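Local coordinates for yeast glycogen phosphorylase (Saccharomyces cerevisiae, PDB 1YGP), which belongs to the carbohydrate phosphorylase family, in the GT-B clan, and carries pyridoxal-5'-phosphate, at residues F757-L762 and E825-T830; E768-H773 and G815-V820. All blocks are in the same frame, centred on the assembly; numbering follows the deposited sequence.

Contact 1 (F757-L762 and E825-T830)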
ATOM      1  N   PHE A 757      -5.754  45.837  15.254  1.00 17.15           N
ATOM      2  CA  PHE A 757      -4.669  46.804  15.179  1.00 17.90           C
ATOM      3  C   PHE A 757      -4.287  46.904  13.723  1.00 19.49           C
ATOM      4  O   PHE A 757      -3.560  46.041  13.225  1.00 24.79           O
ATOM      5  CB  PHE A 757      -3.461  46.350  15.973  1.00 16.80           C
ATOM      6  CG  PHE A 757      -3.734  46.279  17.460  1.00 17.84           C
ATOM      7  CD1 PHE A 757      -4.403  45.180  18.001  1.00 21.38           C
ATOM      8  CD2 PHE A 757      -3.323  47.318  18.278  1.00 15.98           C
ATOM      9  CE1 PHE A 757      -4.665  45.128  19.368  1.00 22.76           C
ATOM     10  CE2 PHE A 757      -3.587  47.257  19.642  1.00 18.37           C
ATOM     11  CZ  PHE A 757      -4.255  46.169  20.189  1.00 21.10           C
ATOM     12  N   LEU A 758      -4.824  47.881  12.992  1.00 15.01           N
ATOM     13  CA  LEU A 758      -4.523  47.991  11.581  1.00  9.33           C
ATOM     14  C   LEU A 758      -3.460  49.046  11.376  1.00  9.96           C
ATOM     15  O   LEU A 758      -3.303  49.918  12.231  1.00 14.09           O
ATOM     16  CB  LEU A 758      -5.788  48.329  10.850  1.00  7.14           C
ATOM     17  CG  LEU A 758      -6.914  47.305  11.037  1.00 11.14           C
ATOM     18  CD1 LEU A 758      -8.222  47.863  10.480  1.00  6.67           C
ATOM     19  CD2 LEU A 758      -6.507  45.993  10.384  1.00  7.40           C
ATOM     20  N   PHE A 759      -2.686  48.969  10.304  1.00  6.73           N
ATOM     21  CA  PHE A 759      -1.625  49.917  10.047  1.00  5.58           C
ATOM     22  C   PHE A 759      -1.332  49.852   8.556  1.00  9.25           C
ATOM     23  O   PHE A 759      -1.995  49.134   7.790  1.00  9.26           O
ATOM     24  CB  PHE A 759      -0.381  49.538  10.814  1.00  3.55           C
ATOM     25  CG  PHE A 759       0.318  48.290  10.264  1.00 12.70           C
ATOM     26  CD1 PHE A 759      -0.190  47.019  10.551  1.00 12.92           C
ATOM     27  CD2 PHE A 759       1.453  48.418   9.448  1.00 12.67           C
ATOM     28  CE1 PHE A 759       0.435  45.891  10.016  1.00 17.24           C
ATOM     29  CE2 PHE A 759       2.066  47.285   8.922  1.00 15.54           C
ATOM     30  CZ  PHE A 759       1.560  46.022   9.203  1.00 13.48           C
ATOM     31  N   GLY A 760      -0.273  50.585   8.203  1.00 11.97           N
ATOM     32  CA  GLY A 760       0.290  50.571   6.867  1.00 13.23           C
ATOM     33  C   GLY A 760      -0.588  51.242   5.847  1.00 14.36           C
ATOM     34  O   GLY A 760      -1.704  51.710   6.102  1.00 16.24           O
ATOM     35  N   ASN A 761      -0.035  51.302   4.650  1.00 15.34           N
ATOM     36  CA  ASN A 761      -0.762  51.920   3.566  1.00 18.42           C
ATOM     37  C   ASN A 761      -1.901  51.072   3.080  1.00 18.14           C
ATOM     38  O   ASN A 761      -1.945  49.847   3.220  1.00 20.70           O
ATOM     39  CB  ASN A 761       0.131  52.208   2.373  1.00 21.07           C
ATOM     40  CG  ASN A 761       1.066  53.360   2.687  1.00 19.88           C
ATOM     41  OD1 ASN A 761       1.998  53.232   3.474  1.00 27.65           O
ATOM     42  ND2 ASN A 761       0.909  54.516   2.072  1.00 15.20           N
ATOM     43  N   LEU A 762      -2.808  51.873   2.543  1.00 19.21           N
ATOM     44  CA  LEU A 762      -4.040  51.453   1.916  1.00 19.36           C
ATOM     45  C   LEU A 762      -3.707  51.167   0.463  1.00 21.94           C
ATOM     46  O   LEU A 762      -2.732  51.727  -0.046  1.00 20.33           O
ATOM     47  CB  LEU A 762      -5.051  52.579   1.957  1.00 17.96           C
ATOM     48  CG  LEU A 762      -5.208  53.426   3.209  1.00 16.15           C
ATOM     49  CD1 LEU A 762      -5.985  54.670   2.850  1.00 12.59           C
ATOM     50  CD2 LEU A 762      -5.901  52.648   4.299  1.00  6.78           C
ATOM     51  N   GLU A 825       7.685  52.069   9.803  1.00 32.58           N
ATOM     52  CA  GLU A 825       7.434  52.905  10.958  1.00 32.30           C
ATOM     53  C   GLU A 825       6.052  52.748  11.571  1.00 28.68           C
ATOM     54  O   GLU A 825       5.913  52.732  12.793  1.00 28.33           O
ATOM     55  CB  GLU A 825       7.688  54.351  10.552  1.00 42.68           C
ATOM     56  CG  GLU A 825       9.138  54.773  10.825  1.00 51.76           C
ATOM     57  CD  GLU A 825       9.528  54.593  12.293  1.00 61.28           C
ATOM     58  OE1 GLU A 825       8.896  55.205  13.163  1.00 65.39           O
ATOM     59  OE2 GLU A 825      10.454  53.825  12.564  1.00 65.65           O
ATOM     60  N   SER A 826       5.039  52.567  10.722  1.00 25.29           N
ATOM     61  CA  SER A 826       3.666  52.388  11.137  1.00 20.86           C
ATOM     62  C   SER A 826       3.585  51.068  11.877  1.00 24.22           C
ATOM     63  O   SER A 826       3.034  51.023  12.984  1.00 27.08           O
ATOM     64  CB  SER A 826       2.788  52.391   9.888  1.00 20.12           C
ATOM     65  OG  SER A 826       1.373  52.263  10.062  1.00 24.57           O
ATOM     66  N   TYR A 827       4.166  50.001  11.312  1.00 24.50           N
ATOM     67  CA  TYR A 827       4.212  48.678  11.922  1.00 20.56           C
ATOM     68  C   TYR A 827       4.807  48.735  13.328  1.00 17.35           C
ATOM     69  O   TYR A 827       4.217  48.250  14.305  1.00 15.47           O
ATOM     70  CB  TYR A 827       5.039  47.766  11.018  1.00 22.27           C
ATOM     71  CG  TYR A 827       5.173  46.344  11.534  1.00 22.64           C
ATOM     72  CD1 TYR A 827       4.039  45.539  11.674  1.00 24.14           C
ATOM     73  CD2 TYR A 827       6.430  45.850  11.867  1.00 18.94           C
ATOM     74  CE1 TYR A 827       4.157  44.240  12.151  1.00 19.19           C
ATOM     75  CE2 TYR A 827       6.554  44.549  12.340  1.00 24.08           C
ATOM     76  CZ  TYR A 827       5.417  43.756  12.482  1.00 24.49           C
ATOM     77  OH  TYR A 827       5.515  42.485  13.012  1.00 27.42           O
ATOM     78  N   LEU A 828       5.974  49.337  13.458  1.00 16.25           N
ATOM     79  CA  LEU A 828       6.572  49.510  14.766  1.00 21.42           C
ATOM     80  C   LEU A 828       5.689  50.333  15.729  1.00 22.48           C
ATOM     81  O   LEU A 828       5.539  49.954  16.905  1.00 29.07           O
ATOM     82  CB  LEU A 828       7.913  50.179  14.594  1.00 22.63           C
ATOM     83  CG  LEU A 828       8.957  49.489  13.747  1.00 21.28           C
ATOM     84  CD1 LEU A 828      10.178  50.383  13.705  1.00 23.15           C
ATOM     85  CD2 LEU A 828       9.302  48.129  14.314  1.00 21.31           C
ATOM     86  N   ALA A 829       5.028  51.399  15.275  1.00 16.46           N
ATOM     87  CA  ALA A 829       4.152  52.189  16.125  1.00 16.67           C
ATOM     88  C   ALA A 829       2.976  51.399  16.675  1.00 17.15           C
ATOM     89  O   ALA A 829       2.632  51.468  17.857  1.00 17.81           O
ATOM     90  CB  ALA A 829       3.597  53.356  15.353  1.00 21.44           C
ATOM     91  N   THR A 830       2.368  50.578  15.835  1.00 19.17           N
ATOM     92  CA  THR A 830       1.266  49.732  16.252  1.00 18.95           C
ATOM     93  C   THR A 830       1.790  48.707  17.247  1.00 20.56           C
ATOM     94  O   THR A 830       1.084  48.319  18.183  1.00 19.59           O
ATOM     95  CB  THR A 830       0.688  49.002  15.061  1.00 21.34           C
ATOM     96  OG1 THR A 830       0.603  49.912  13.969  1.00 28.54           O
ATOM     97  CG2 THR A 830      -0.675  48.444  15.398  1.00 25.88           C
TER
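Phe757 and Phe759 turn their side chains toward Ser826, Tyr827 and Thr830, packing the outermost strand of a six-stranded parallel sheet against helix 820-840. This is α/β layering in a GT-B protein: strand 757-759 and the segment 825-830 run nearly antiparallel (162°), their axes 8.4 Å apart.

The aromatic part of the contact belongs to Phe759. Its side chain and that of Tyr827 lie side by side and point the same way, their rings oblique with planes 48° apart, and Tyr827 CD1 sits over one face of the phenylalanine, 3.5 Å from CZ. Ile737 of the neighbouring strand touches both side chains, while the Tyr827 hydroxyl reaches beyond them to hydrogen-bond Glu712.

In the apolar group, Thr830 CG2, anti to its backbone N, meets Phe757 CB at 3.5 Å and lies at the edge of that ring.

The polar group joins a bond within the helix to one across the contact. Thr830 OG1 faces Phe759 CB while donating to Ser826 O at 2.8 Å, an oxygen that also accepts from Thr830 N. Gly760 N donates across the contact to Ser826 OG over 3.0 Å, almost straight at 167°.

Contact 2 (E768-H773 and G815-V820); sequences ELRYNH and GDYYLV
A cation-π stack, Arg770 on Tyr817, together with an apolar and an imidazole contact, fastens helix 763-775 to the loop that joins helix 805-813 to helix 820-840. The guanidinium lies nearly flat on the phenol ring: the planes differ by 19°, and CZ of Arg770 stands 3.7 Å from the centroid of the Tyr817 ring. NE lies over CE1 and NH2 over CZ of the ring. The arginine chain is bent at chi2 and chi3 to get there, chi2 of 112° placing CD. NH1 also approaches Tyr817 O, but that hydrogen bond is weak and its geometry doubtful.

The loop here is a type I β turn from Asp816 to Leu819, and Leu819 takes the N-cap position of helix 820-840. Asp816 spans the turn with its carboxylate: OD1 accepts from Val820 N through its syn lone pair at 3.1 Å, and OD2 bonds Ser821 OG.

Within the turn, Leu819 splits its two methyls between partners on the helix. CD1 rests on Arg770 CD at 3.5 Å, and CD2 meets Leu769 CD1 at 3.7 Å, the two leucines crossing at about a right angle.

His773 closes the other end. Gly815 O sits 3.0 Å above its ring plane, displaced toward the rim, with Asp816 O farther out over the same face. His773 ND1 donates to Leu769 O one turn back in its own helix, at 2.9 Å, which limits the rotation of the imidazole.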
ATOM      1  N   GLU A 768       1.044  54.374  -6.386  1.00 27.18           N
ATOM      2  CA  GLU A 768       1.834  55.590  -6.396  1.00 27.02           C
ATOM      3  C   GLU A 768       3.118  55.421  -5.589  1.00 24.27           C
ATOM      4  O   GLU A 768       4.186  55.858  -6.024  1.00 19.10           O
ATOM      5  CB  GLU A 768       1.048  56.756  -5.812  1.00 31.51           C
ATOM      6  CG  GLU A 768       1.874  58.048  -5.899  1.00 34.32           C
ATOM      7  CD  GLU A 768       1.375  59.235  -5.096  1.00 36.88           C
ATOM      8  OE1 GLU A 768       0.179  59.281  -4.792  1.00 35.85           O
ATOM      9  OE2 GLU A 768       2.193  60.115  -4.791  1.00 36.66           O
ATOM     10  N   LEU A 769       3.055  54.804  -4.403  1.00 22.53           N
ATOM     11  CA  LEU A 769       4.238  54.640  -3.577  1.00 22.11           C
ATOM     12  C   LEU A 769       5.237  53.755  -4.290  1.00 25.45           C
ATOM     13  O   LEU A 769       6.461  53.909  -4.117  1.00 27.18           O
ATOM     14  CB  LEU A 769       3.961  53.961  -2.271  1.00 16.52           C
ATOM     15  CG  LEU A 769       3.069  54.567  -1.242  1.00 11.79           C
ATOM     16  CD1 LEU A 769       2.917  53.564  -0.140  1.00 11.28           C
ATOM     17  CD2 LEU A 769       3.634  55.847  -0.716  1.00 17.27           C
ATOM     18  N   ARG A 770       4.690  52.795  -5.048  1.00 24.82           N
ATOM     19  CA  ARG A 770       5.489  51.890  -5.840  1.00 22.96           C
ATOM     20  C   ARG A 770       6.155  52.790  -6.875  1.00 25.65           C
ATOM     21  O   ARG A 770       7.385  52.826  -6.852  1.00 30.68           O
ATOM     22  CB  ARG A 770       4.580  50.844  -6.485  1.00 18.37           C
ATOM     23  CG  ARG A 770       5.130  49.444  -6.385  1.00 11.48           C
ATOM     24  CD  ARG A 770       4.297  48.569  -5.454  1.00 15.71           C
ATOM     25  NE  ARG A 770       3.376  47.657  -6.126  1.00 21.93           N
ATOM     26  CZ  ARG A 770       2.918  46.531  -5.546  1.00 24.51           C
ATOM     27  NH1 ARG A 770       3.266  46.157  -4.329  1.00 27.95           N
ATOM     28  NH2 ARG A 770       2.043  45.744  -6.158  1.00 26.99           N
ATOM     29  N   TYR A 771       5.445  53.607  -7.687  1.00 26.04           N
ATOM     30  CA  TYR A 771       6.053  54.498  -8.693  1.00 27.24           C
ATOM     31  C   TYR A 771       7.160  55.398  -8.141  1.00 24.55           C
ATOM     32  O   TYR A 771       8.284  55.421  -8.652  1.00 21.21           O
ATOM     33  CB  TYR A 771       4.972  55.388  -9.340  1.00 30.04           C
ATOM     34  CG  TYR A 771       5.521  56.529 -10.196  1.00 40.15           C
ATOM     35  CD1 TYR A 771       5.869  56.306 -11.537  1.00 44.55           C
ATOM     36  CD2 TYR A 771       5.704  57.804  -9.635  1.00 39.48           C
ATOM     37  CE1 TYR A 771       6.400  57.348 -12.313  1.00 41.78           C
ATOM     38  CE2 TYR A 771       6.234  58.843 -10.404  1.00 39.53           C
ATOM     39  CZ  TYR A 771       6.577  58.604 -11.733  1.00 40.18           C
ATOM     40  OH  TYR A 771       7.094  59.630 -12.488  1.00 44.83           O
ATOM     41  N   ASN A 772       6.867  56.149  -7.091  1.00 26.12           N
ATOM     42  CA  ASN A 772       7.848  57.016  -6.472  1.00 32.62           C
ATOM     43  C   ASN A 772       9.100  56.264  -6.062  1.00 36.84           C
ATOM     44  O   ASN A 772      10.190  56.837  -6.009  1.00 41.39           O
ATOM     45  CB  ASN A 772       7.290  57.682  -5.232  1.00 34.85           C
ATOM     46  CG  ASN A 772       6.196  58.677  -5.554  1.00 42.16           C
ATOM     47  OD1 ASN A 772       6.202  59.297  -6.615  1.00 45.76           O
ATOM     48  ND2 ASN A 772       5.194  58.866  -4.698  1.00 41.63           N
ATOM     49  N   HIS A 773       9.023  54.957  -5.801  1.00 36.06           N
ATOM     50  CA  HIS A 773      10.198  54.210  -5.398  1.00 33.00           C
ATOM     51  C   HIS A 773      11.234  54.171  -6.480  1.00 35.59           C
ATOM     52  O   HIS A 773      12.426  54.187  -6.164  1.00 38.14           O
ATOM     53  CB  HIS A 773       9.887  52.786  -5.083  1.00 28.81           C
ATOM     54  CG  HIS A 773       9.744  52.551  -3.610  1.00 26.81           C
ATOM     55  ND1 HIS A 773       8.616  52.448  -2.932  1.00 30.46           N
ATOM     56  CD2 HIS A 773      10.793  52.378  -2.747  1.00 28.35           C
ATOM     57  CE1 HIS A 773       8.931  52.213  -1.689  1.00 29.07           C
ATOM     58  NE2 HIS A 773      10.239  52.171  -1.581  1.00 33.33           N
ATOM     59  N   GLY A 815      13.529  48.990  -6.088  1.00 33.81           N
ATOM     60  CA  GLY A 815      12.274  49.669  -5.869  1.00 32.43           C
ATOM     61  C   GLY A 815      11.395  49.186  -4.730  1.00 28.55           C
ATOM     62  O   GLY A 815      10.288  49.721  -4.657  1.00 29.79           O
ATOM     63  N   ASP A 816      11.809  48.266  -3.847  1.00 24.16           N
ATOM     64  CA  ASP A 816      10.998  47.752  -2.761  1.00 23.40           C
ATOM     65  C   ASP A 816       9.513  47.615  -3.121  1.00 25.13           C
ATOM     66  O   ASP A 816       8.601  48.251  -2.560  1.00 24.85           O
ATOM     67  CB  ASP A 816      11.200  48.661  -1.549  1.00 26.06           C
ATOM     68  CG  ASP A 816      10.382  48.313  -0.302  1.00 31.36           C
ATOM     69  OD1 ASP A 816      10.421  47.187   0.197  1.00 32.78           O
ATOM     70  OD2 ASP A 816       9.666  49.191   0.156  1.00 35.52           O
ATOM     71  N   TYR A 817       9.287  46.743  -4.110  1.00 21.94           N
ATOM     72  CA  TYR A 817       7.960  46.444  -4.605  1.00 15.31           C
ATOM     73  C   TYR A 817       6.940  46.025  -3.547  1.00 15.02           C
ATOM     74  O   TYR A 817       5.760  46.146  -3.812  1.00 16.97           O
ATOM     75  CB  TYR A 817       8.103  45.368  -5.651  1.00 14.07           C
ATOM     76  CG  TYR A 817       6.845  45.096  -6.467  1.00 23.89           C
ATOM     77  CD1 TYR A 817       6.436  45.994  -7.462  1.00 26.09           C
ATOM     78  CD2 TYR A 817       6.112  43.930  -6.241  1.00 25.40           C
ATOM     79  CE1 TYR A 817       5.304  45.729  -8.239  1.00 28.86           C
ATOM     80  CE2 TYR A 817       4.979  43.661  -7.012  1.00 32.92           C
ATOM     81  CZ  TYR A 817       4.583  44.556  -8.010  1.00 34.21           C
ATOM     82  OH  TYR A 817       3.495  44.243  -8.805  1.00 37.39           O
ATOM     83  N   TYR A 818       7.239  45.524  -2.347  1.00 15.39           N
ATOM     84  CA  TYR A 818       6.189  45.135  -1.410  1.00 14.59           C
ATOM     85  C   TYR A 818       6.019  46.124  -0.279  1.00 19.24           C
ATOM     86  O   TYR A 818       5.485  45.794   0.789  1.00 25.19           O
ATOM     87  CB  TYR A 818       6.496  43.773  -0.827  1.00 14.10           C
ATOM     88  CG  TYR A 818       6.549  42.737  -1.921  1.00 14.17           C
ATOM     89  CD1 TYR A 818       5.369  42.307  -2.507  1.00 11.59           C
ATOM     90  CD2 TYR A 818       7.785  42.271  -2.368  1.00 15.76           C
ATOM     91  CE1 TYR A 818       5.438  41.401  -3.556  1.00 15.83           C
ATOM     92  CE2 TYR A 818       7.853  41.364  -3.422  1.00 12.84           C
ATOM     93  CZ  TYR A 818       6.673  40.938  -4.000  1.00 14.73           C
ATOM     94  OH  TYR A 818       6.714  40.006  -5.009  1.00 23.88           O
ATOM     95  N   LEU A 819       6.545  47.339  -0.477  1.00 17.16           N
ATOM     96  CA  LEU A 819       6.398  48.436   0.463  1.00 10.66           C
ATOM     97  C   LEU A 819       6.830  48.171   1.906  1.00 10.27           C
ATOM     98  O   LEU A 819       6.210  48.651   2.863  1.00 13.81           O
ATOM     99  CB  LEU A 819       4.930  48.917   0.440  1.00  9.22           C
ATOM    100  CG  LEU A 819       4.334  49.739  -0.714  1.00  9.85           C
ATOM    101  CD1 LEU A 819       4.541  49.051  -2.045  1.00  6.70           C
ATOM    102  CD2 LEU A 819       2.820  49.879  -0.496  1.00  6.90           C
ATOM    103  N   VAL A 820       7.955  47.485   2.106  1.00  7.79           N
ATOM    104  CA  VAL A 820       8.448  47.282   3.466  1.00 13.03           C
ATOM    105  C   VAL A 820       8.856  48.622   4.096  1.00 17.31           C
ATOM    106  O   VAL A 820       8.454  48.936   5.218  1.00 15.24           O
ATOM    107  CB  VAL A 820       9.659  46.301   3.469  1.00  9.89           C
ATOM    108  CG1 VAL A 820      10.337  46.212   4.840  1.00  3.13           C
ATOM    109  CG2 VAL A 820       9.133  44.907   3.140  1.00  8.27           C
TER

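In the fold
Contact 2 falls between the two segments of contact 1 in sequence, and their centres lie about 16 Å apart. Strand 757-759 is followed, after a short link, by helix 763-775, and the segment 815-820 runs into helix 820-840, so the same two stretches of chain meet twice. Between the contacts, the side chain of Asn761 packs on Leu769, while Asn761 N bonds Asp823 in the first turn of helix 820-840. None of the four segments supplies a residue to the pyridoxal-5'-phosphate pocket. The relation is through the sheet: strand 757-759 is at one edge, and pocket residue Lys607 directly follows the more interior strand 601-606.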